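Local atomic coordinates of OR486 (Synthetic construct, PDB entry 4R80), a protein that has no known natural function, being a de novo designed protein built to adopt the cystatin fold, one helix packed against a four-stranded antiparallel sheet. Residues S26-R31 with V42-T47; K52-V57 with T72-S77. All blocks are in the same frame, centred on the assembly; numbering follows the deposited sequence.

Contact 1 (S26-R31 with V42-T47); sequences SKVQVR and VELEIT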
# COMPACT_ATOMS: atom_id res chain seq x y z
N SER A 26 -1.49 13.95 5.45
CA SER A 26 -2.04 12.75 6.06
C SER A 26 -0.98 11.84 6.68
O SER A 26 0.14 11.73 6.17
CB SER A 26 -2.86 11.97 5.04
OG SER A 26 -3.15 10.66 5.50
N LYS A 27 -1.34 11.20 7.79
CA LYS A 27 -0.52 10.16 8.40
C LYS A 27 -1.00 8.79 7.97
O LYS A 27 -2.15 8.41 8.22
CB LYS A 27 -0.49 10.29 9.92
CG LYS A 27 0.58 11.25 10.46
CD LYS A 27 0.48 12.65 9.88
CE LYS A 27 1.71 13.47 10.20
NZ LYS A 27 1.62 14.86 9.67
N VAL A 28 -0.12 8.03 7.33
CA VAL A 28 -0.48 6.75 6.73
C VAL A 28 0.17 5.59 7.47
O VAL A 28 1.39 5.54 7.60
CB VAL A 28 -0.07 6.69 5.25
CG1 VAL A 28 -0.51 5.38 4.64
CG2 VAL A 28 -0.66 7.87 4.48
N GLN A 29 -0.65 4.67 7.96
CA GLN A 29 -0.13 3.47 8.61
C GLN A 29 -0.45 2.22 7.79
O GLN A 29 -1.52 2.10 7.21
CB GLN A 29 -0.70 3.34 10.03
CG GLN A 29 -2.18 2.99 10.10
CD GLN A 29 -2.55 2.27 11.38
OE1 GLN A 29 -1.70 1.97 12.22
NE2 GLN A 29 -3.84 1.98 11.54
N VAL A 30 0.51 1.30 7.75
CA VAL A 30 0.33 0.03 7.05
C VAL A 30 -0.07 -1.05 8.04
O VAL A 30 0.62 -1.27 9.04
CB VAL A 30 1.62 -0.40 6.33
CG1 VAL A 30 1.41 -1.73 5.62
CG2 VAL A 30 2.06 0.67 5.34
N ARG A 31 -1.18 -1.72 7.76
CA ARG A 31 -1.71 -2.70 8.71
C ARG A 31 -1.39 -4.14 8.34
O ARG A 31 -1.26 -4.99 9.22
CB ARG A 31 -3.22 -2.53 8.87
CG ARG A 31 -3.63 -1.21 9.51
CD ARG A 31 -5.09 -1.23 9.90
NE ARG A 31 -5.39 -2.29 10.87
CZ ARG A 31 -5.26 -2.15 12.18
NH1 ARG A 31 -4.84 -1.00 12.70
NH2 ARG A 31 -5.56 -3.16 12.99
N VAL A 42 -0.99 -4.60 -0.14
CA VAL A 42 -0.69 -3.79 1.03
C VAL A 42 -1.93 -3.05 1.51
O VAL A 42 -2.53 -2.27 0.76
CB VAL A 42 0.43 -2.78 0.74
CG1 VAL A 42 0.78 -2.00 2.00
CG2 VAL A 42 1.66 -3.49 0.19
N GLU A 43 -2.31 -3.30 2.75
CA GLU A 43 -3.47 -2.66 3.36
C GLU A 43 -3.03 -1.49 4.22
O GLU A 43 -2.22 -1.65 5.13
CB GLU A 43 -4.24 -3.68 4.20
CG GLU A 43 -4.75 -4.87 3.40
CD GLU A 43 -5.39 -5.93 4.27
OE1 GLU A 43 -5.94 -5.58 5.34
OE2 GLU A 43 -5.32 -7.12 3.89
N LEU A 44 -3.57 -0.30 3.94
CA LEU A 44 -3.21 0.89 4.69
C LEU A 44 -4.47 1.58 5.21
O LEU A 44 -5.55 1.45 4.63
CB LEU A 44 -2.40 1.86 3.83
CG LEU A 44 -1.19 1.30 3.08
CD1 LEU A 44 -1.64 0.82 1.73
CD2 LEU A 44 -0.09 2.33 2.92
N GLU A 45 -4.32 2.33 6.30
CA GLU A 45 -5.44 3.05 6.90
C GLU A 45 -5.08 4.51 7.15
O GLU A 45 -4.01 4.82 7.65
CB GLU A 45 -5.85 2.38 8.22
CG GLU A 45 -7.05 3.04 8.90
CD GLU A 45 -7.57 2.24 10.08
OE1 GLU A 45 -7.12 1.09 10.26
OE2 GLU A 45 -8.42 2.76 10.83
N ILE A 46 -6.01 5.40 6.80
CA ILE A 46 -5.87 6.82 7.06
C ILE A 46 -6.97 7.30 8.00
O ILE A 46 -8.14 6.97 7.83
CB ILE A 46 -5.92 7.65 5.75
CG1 ILE A 46 -4.80 7.23 4.80
CG2 ILE A 46 -5.82 9.14 6.03
CD1 ILE A 46 -4.71 8.07 3.56
N THR A 47 -6.59 8.09 9.01
CA THR A 47 -7.55 8.64 9.96
C THR A 47 -7.31 10.13 10.16
O THR A 47 -6.43 10.54 10.92
CB THR A 47 -7.48 7.92 11.33
OG1 THR A 47 -7.80 6.54 11.16
CG2 THR A 47 -8.48 8.55 12.30
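Val30 and Leu44 form a non-hydrogen-bonded antiparallel pair whose side chains lie alongside one another and point the same way, with Val30 CG2 3.6 Å from Leu44 CD2. The same methyl of Leu44 also receives Val28, whose CG1 sits 3.5 Å from Leu44 CD2, so that one leucine methyl touches both valines of the neighbouring strand. CG1 of Val30, anti to its backbone N (chi1 179°), reaches to 3.7 Å from Val42 CG1. An alanine in place of Val30 would probably open a gap beside Leu44 CD2 and Val42 CG1, leaving the leucine tip less firmly held on that flank. Beta-branched valines suit these places because they are at ease in an extended backbone. On the other face, Glu45 stretches out beside Arg31. Arg31 CD is 3.1 Å from Glu45 OE1, and Arg31 NE is 3.8 Å from that oxygen, a long salt bridge in which the carboxylate oxygen lies well out of the guanidinium plane and no N-H points at it. Any attraction is probably one of charge alone, and long polar chains suit this more exposed face. Between the backbones, Glu45 N donates to Gln29 O at 3.0 Å, and Arg31 N to Glu43 O at 2.8 Å; the return bond from Gln29 N to Glu45 O is weak. Further out, Ile19 and Leu20 of helix 4-22 press on Val28, Ile19 also touches Ile46, and Val57 of the next strand backs Leu44. Apolar side chains on the helix side alternate with polar or charged ones on the other, as in a sheet covered on one face. The two strands form the beta hairpin 28-36/39-48 of the cystatin fold.

Contact 2 (K52-V57 with T72-S77); sequences KTNITV and TETVGS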
# COMPACT_ATOMS: atom_id res chain seq x y z
N LYS A 52 -12.37 7.83 8.40
CA LYS A 52 -11.51 6.65 8.39
C LYS A 52 -11.56 5.97 7.03
O LYS A 52 -12.60 5.48 6.60
CB LYS A 52 -11.95 5.68 9.48
CG LYS A 52 -11.24 4.33 9.46
CD LYS A 52 -11.76 3.44 10.58
CE LYS A 52 -11.52 1.97 10.26
NZ LYS A 52 -12.33 1.53 9.09
N THR A 53 -10.42 5.96 6.34
CA THR A 53 -10.34 5.41 4.99
C THR A 53 -9.45 4.18 4.93
O THR A 53 -8.25 4.25 5.22
CB THR A 53 -9.84 6.46 3.97
OG1 THR A 53 -8.54 6.90 4.34
CG2 THR A 53 -10.78 7.65 3.93
N ASN A 54 -10.03 3.05 4.54
CA ASN A 54 -9.28 1.82 4.36
C ASN A 54 -8.77 1.71 2.93
O ASN A 54 -9.55 1.79 1.98
CB ASN A 54 -10.14 0.60 4.70
CG ASN A 54 -10.51 0.55 6.17
OD1 ASN A 54 -9.80 1.09 7.02
ND2 ASN A 54 -11.61 -0.12 6.48
N ILE A 55 -7.46 1.53 2.77
CA ILE A 55 -6.86 1.49 1.45
C ILE A 55 -6.16 0.16 1.17
O ILE A 55 -5.36 -0.32 1.98
CB ILE A 55 -5.82 2.62 1.28
CG1 ILE A 55 -6.42 3.96 1.70
CG2 ILE A 55 -5.30 2.66 -0.15
CD1 ILE A 55 -5.51 5.14 1.47
N THR A 56 -6.48 -0.43 0.03
CA THR A 56 -5.80 -1.63 -0.44
C THR A 56 -5.09 -1.35 -1.76
O THR A 56 -5.73 -1.02 -2.76
CB THR A 56 -6.77 -2.80 -0.63
OG1 THR A 56 -7.38 -3.13 0.63
CG2 THR A 56 -6.04 -4.02 -1.17
N VAL A 57 -3.77 -1.46 -1.77
CA VAL A 57 -2.98 -1.26 -2.98
C VAL A 57 -2.27 -2.53 -3.42
O VAL A 57 -1.54 -3.15 -2.65
CB VAL A 57 -1.98 -0.11 -2.82
CG1 VAL A 57 -1.31 -0.21 -1.49
CG2 VAL A 57 -0.95 -0.14 -3.94
N THR A 72 -7.58 0.56 -4.11
CA THR A 72 -8.97 0.58 -3.68
C THR A 72 -9.17 1.32 -2.35
O THR A 72 -8.60 0.94 -1.33
CB THR A 72 -9.54 -0.85 -3.55
OG1 THR A 72 -9.44 -1.52 -4.81
CG2 THR A 72 -11.00 -0.81 -3.11
N GLU A 73 -9.98 2.37 -2.38
CA GLU A 73 -10.27 3.17 -1.19
C GLU A 73 -11.73 3.12 -0.79
O GLU A 73 -12.63 3.16 -1.63
CB GLU A 73 -9.81 4.62 -1.36
CG GLU A 73 -8.33 4.84 -1.15
CD GLU A 73 -7.94 6.30 -1.23
OE1 GLU A 73 -7.08 6.64 -2.08
OE2 GLU A 73 -8.46 7.10 -0.44
N THR A 74 -11.97 3.05 0.52
CA THR A 74 -13.32 3.09 1.08
C THR A 74 -13.35 4.05 2.26
O THR A 74 -12.59 3.89 3.22
CB THR A 74 -13.80 1.71 1.53
OG1 THR A 74 -12.84 1.14 2.43
CG2 THR A 74 -13.96 0.79 0.33
N VAL A 75 -14.23 5.04 2.20
CA VAL A 75 -14.31 6.05 3.24
C VAL A 75 -15.51 5.81 4.14
O VAL A 75 -16.63 5.62 3.66
CB VAL A 75 -14.45 7.46 2.62
CG1 VAL A 75 -14.28 8.53 3.69
CG2 VAL A 75 -13.45 7.65 1.49
N GLY A 76 -15.27 5.82 5.45
CA GLY A 76 -16.33 5.58 6.42
C GLY A 76 -16.41 6.66 7.47
O GLY A 76 -15.81 7.73 7.33
N SER A 77 -17.15 6.38 8.54
CA SER A 77 -17.35 7.31 9.65
C SER A 77 -17.94 8.64 9.18
O SER A 77 -18.66 9.31 9.92
CB SER A 77 -16.05 7.54 10.42
OG SER A 77 -15.61 6.34 11.03
O HOH W 1 -6.68 -2.53 -4.62
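Strands 52-57 and 72-76 run antiparallel at 165°, their axes 4.7 Å apart at closest approach. Asn54 with Thr74 and Thr56 with Thr72 are hydrogen-bonded pairs, each with bonds in both directions; the second is the shorter, Thr72 N lying 2.8 Å from Thr56 O. Thr53-Val75 and Ile55-Glu73 are non-hydrogen-bonded pairs. Here the CA of Thr53 comes 3.2 Å from Thr74 O in a CA-H...O contact. This is part of the hairpin 51-62/65-76, whose second strand is one of the two outermost strands of the cystatin-fold sheet. Ile55 and Glu73 lie side by side. Glu73 CG, anti to its carbonyl carbon (chi1 -79°), rests 3.5 Å from Ile55 CG1, and its CD lies near Ile55 CD1; a glutamate suits this edge because its stem is apolar and its head polar. Ile55 itself is buried and touches Ile19 of helix 4-22. Next along that face, Thr53 CG2 meets both methyls of Val75, each at 3.6 Å. Thr56, Thr72 and Thr74 lie on the other face, with Lys52 and Asn54; threonine pairs a beta-branched shape suited to strands with a polar hydroxyl. A water bridges Thr56 and Thr72, donating a hydrogen bond to the backbone oxygen Thr56 O at 2.6 Å and hydrogen-bonding to Thr72 OG1.

How the contacts relate
Contacts 1 and 2 belong to successive hairpins of one sheet, and their centres are about 9 Å apart. Strands 39-48 and 51-62, the inner members of the two hairpins, are themselves neighbours, so the contacts meet directly: Leu44 N is 2.7 Å from Ile55 O and Ile46 O is 2.9 Å from Thr53 N, both probable hydrogen bonds. On the helix-facing side Leu44 CD1 packs 3.4 Å from Val57 CG1, and on the other side Glu45 OE2 comes 3.2 Å from Lys52 CE. Contact 1 lies nearer the centre of the molecule and is the more buried; it includes the edge strand 28-36, whereas contact 2, at the surface, includes the opposite edge strand 65-76.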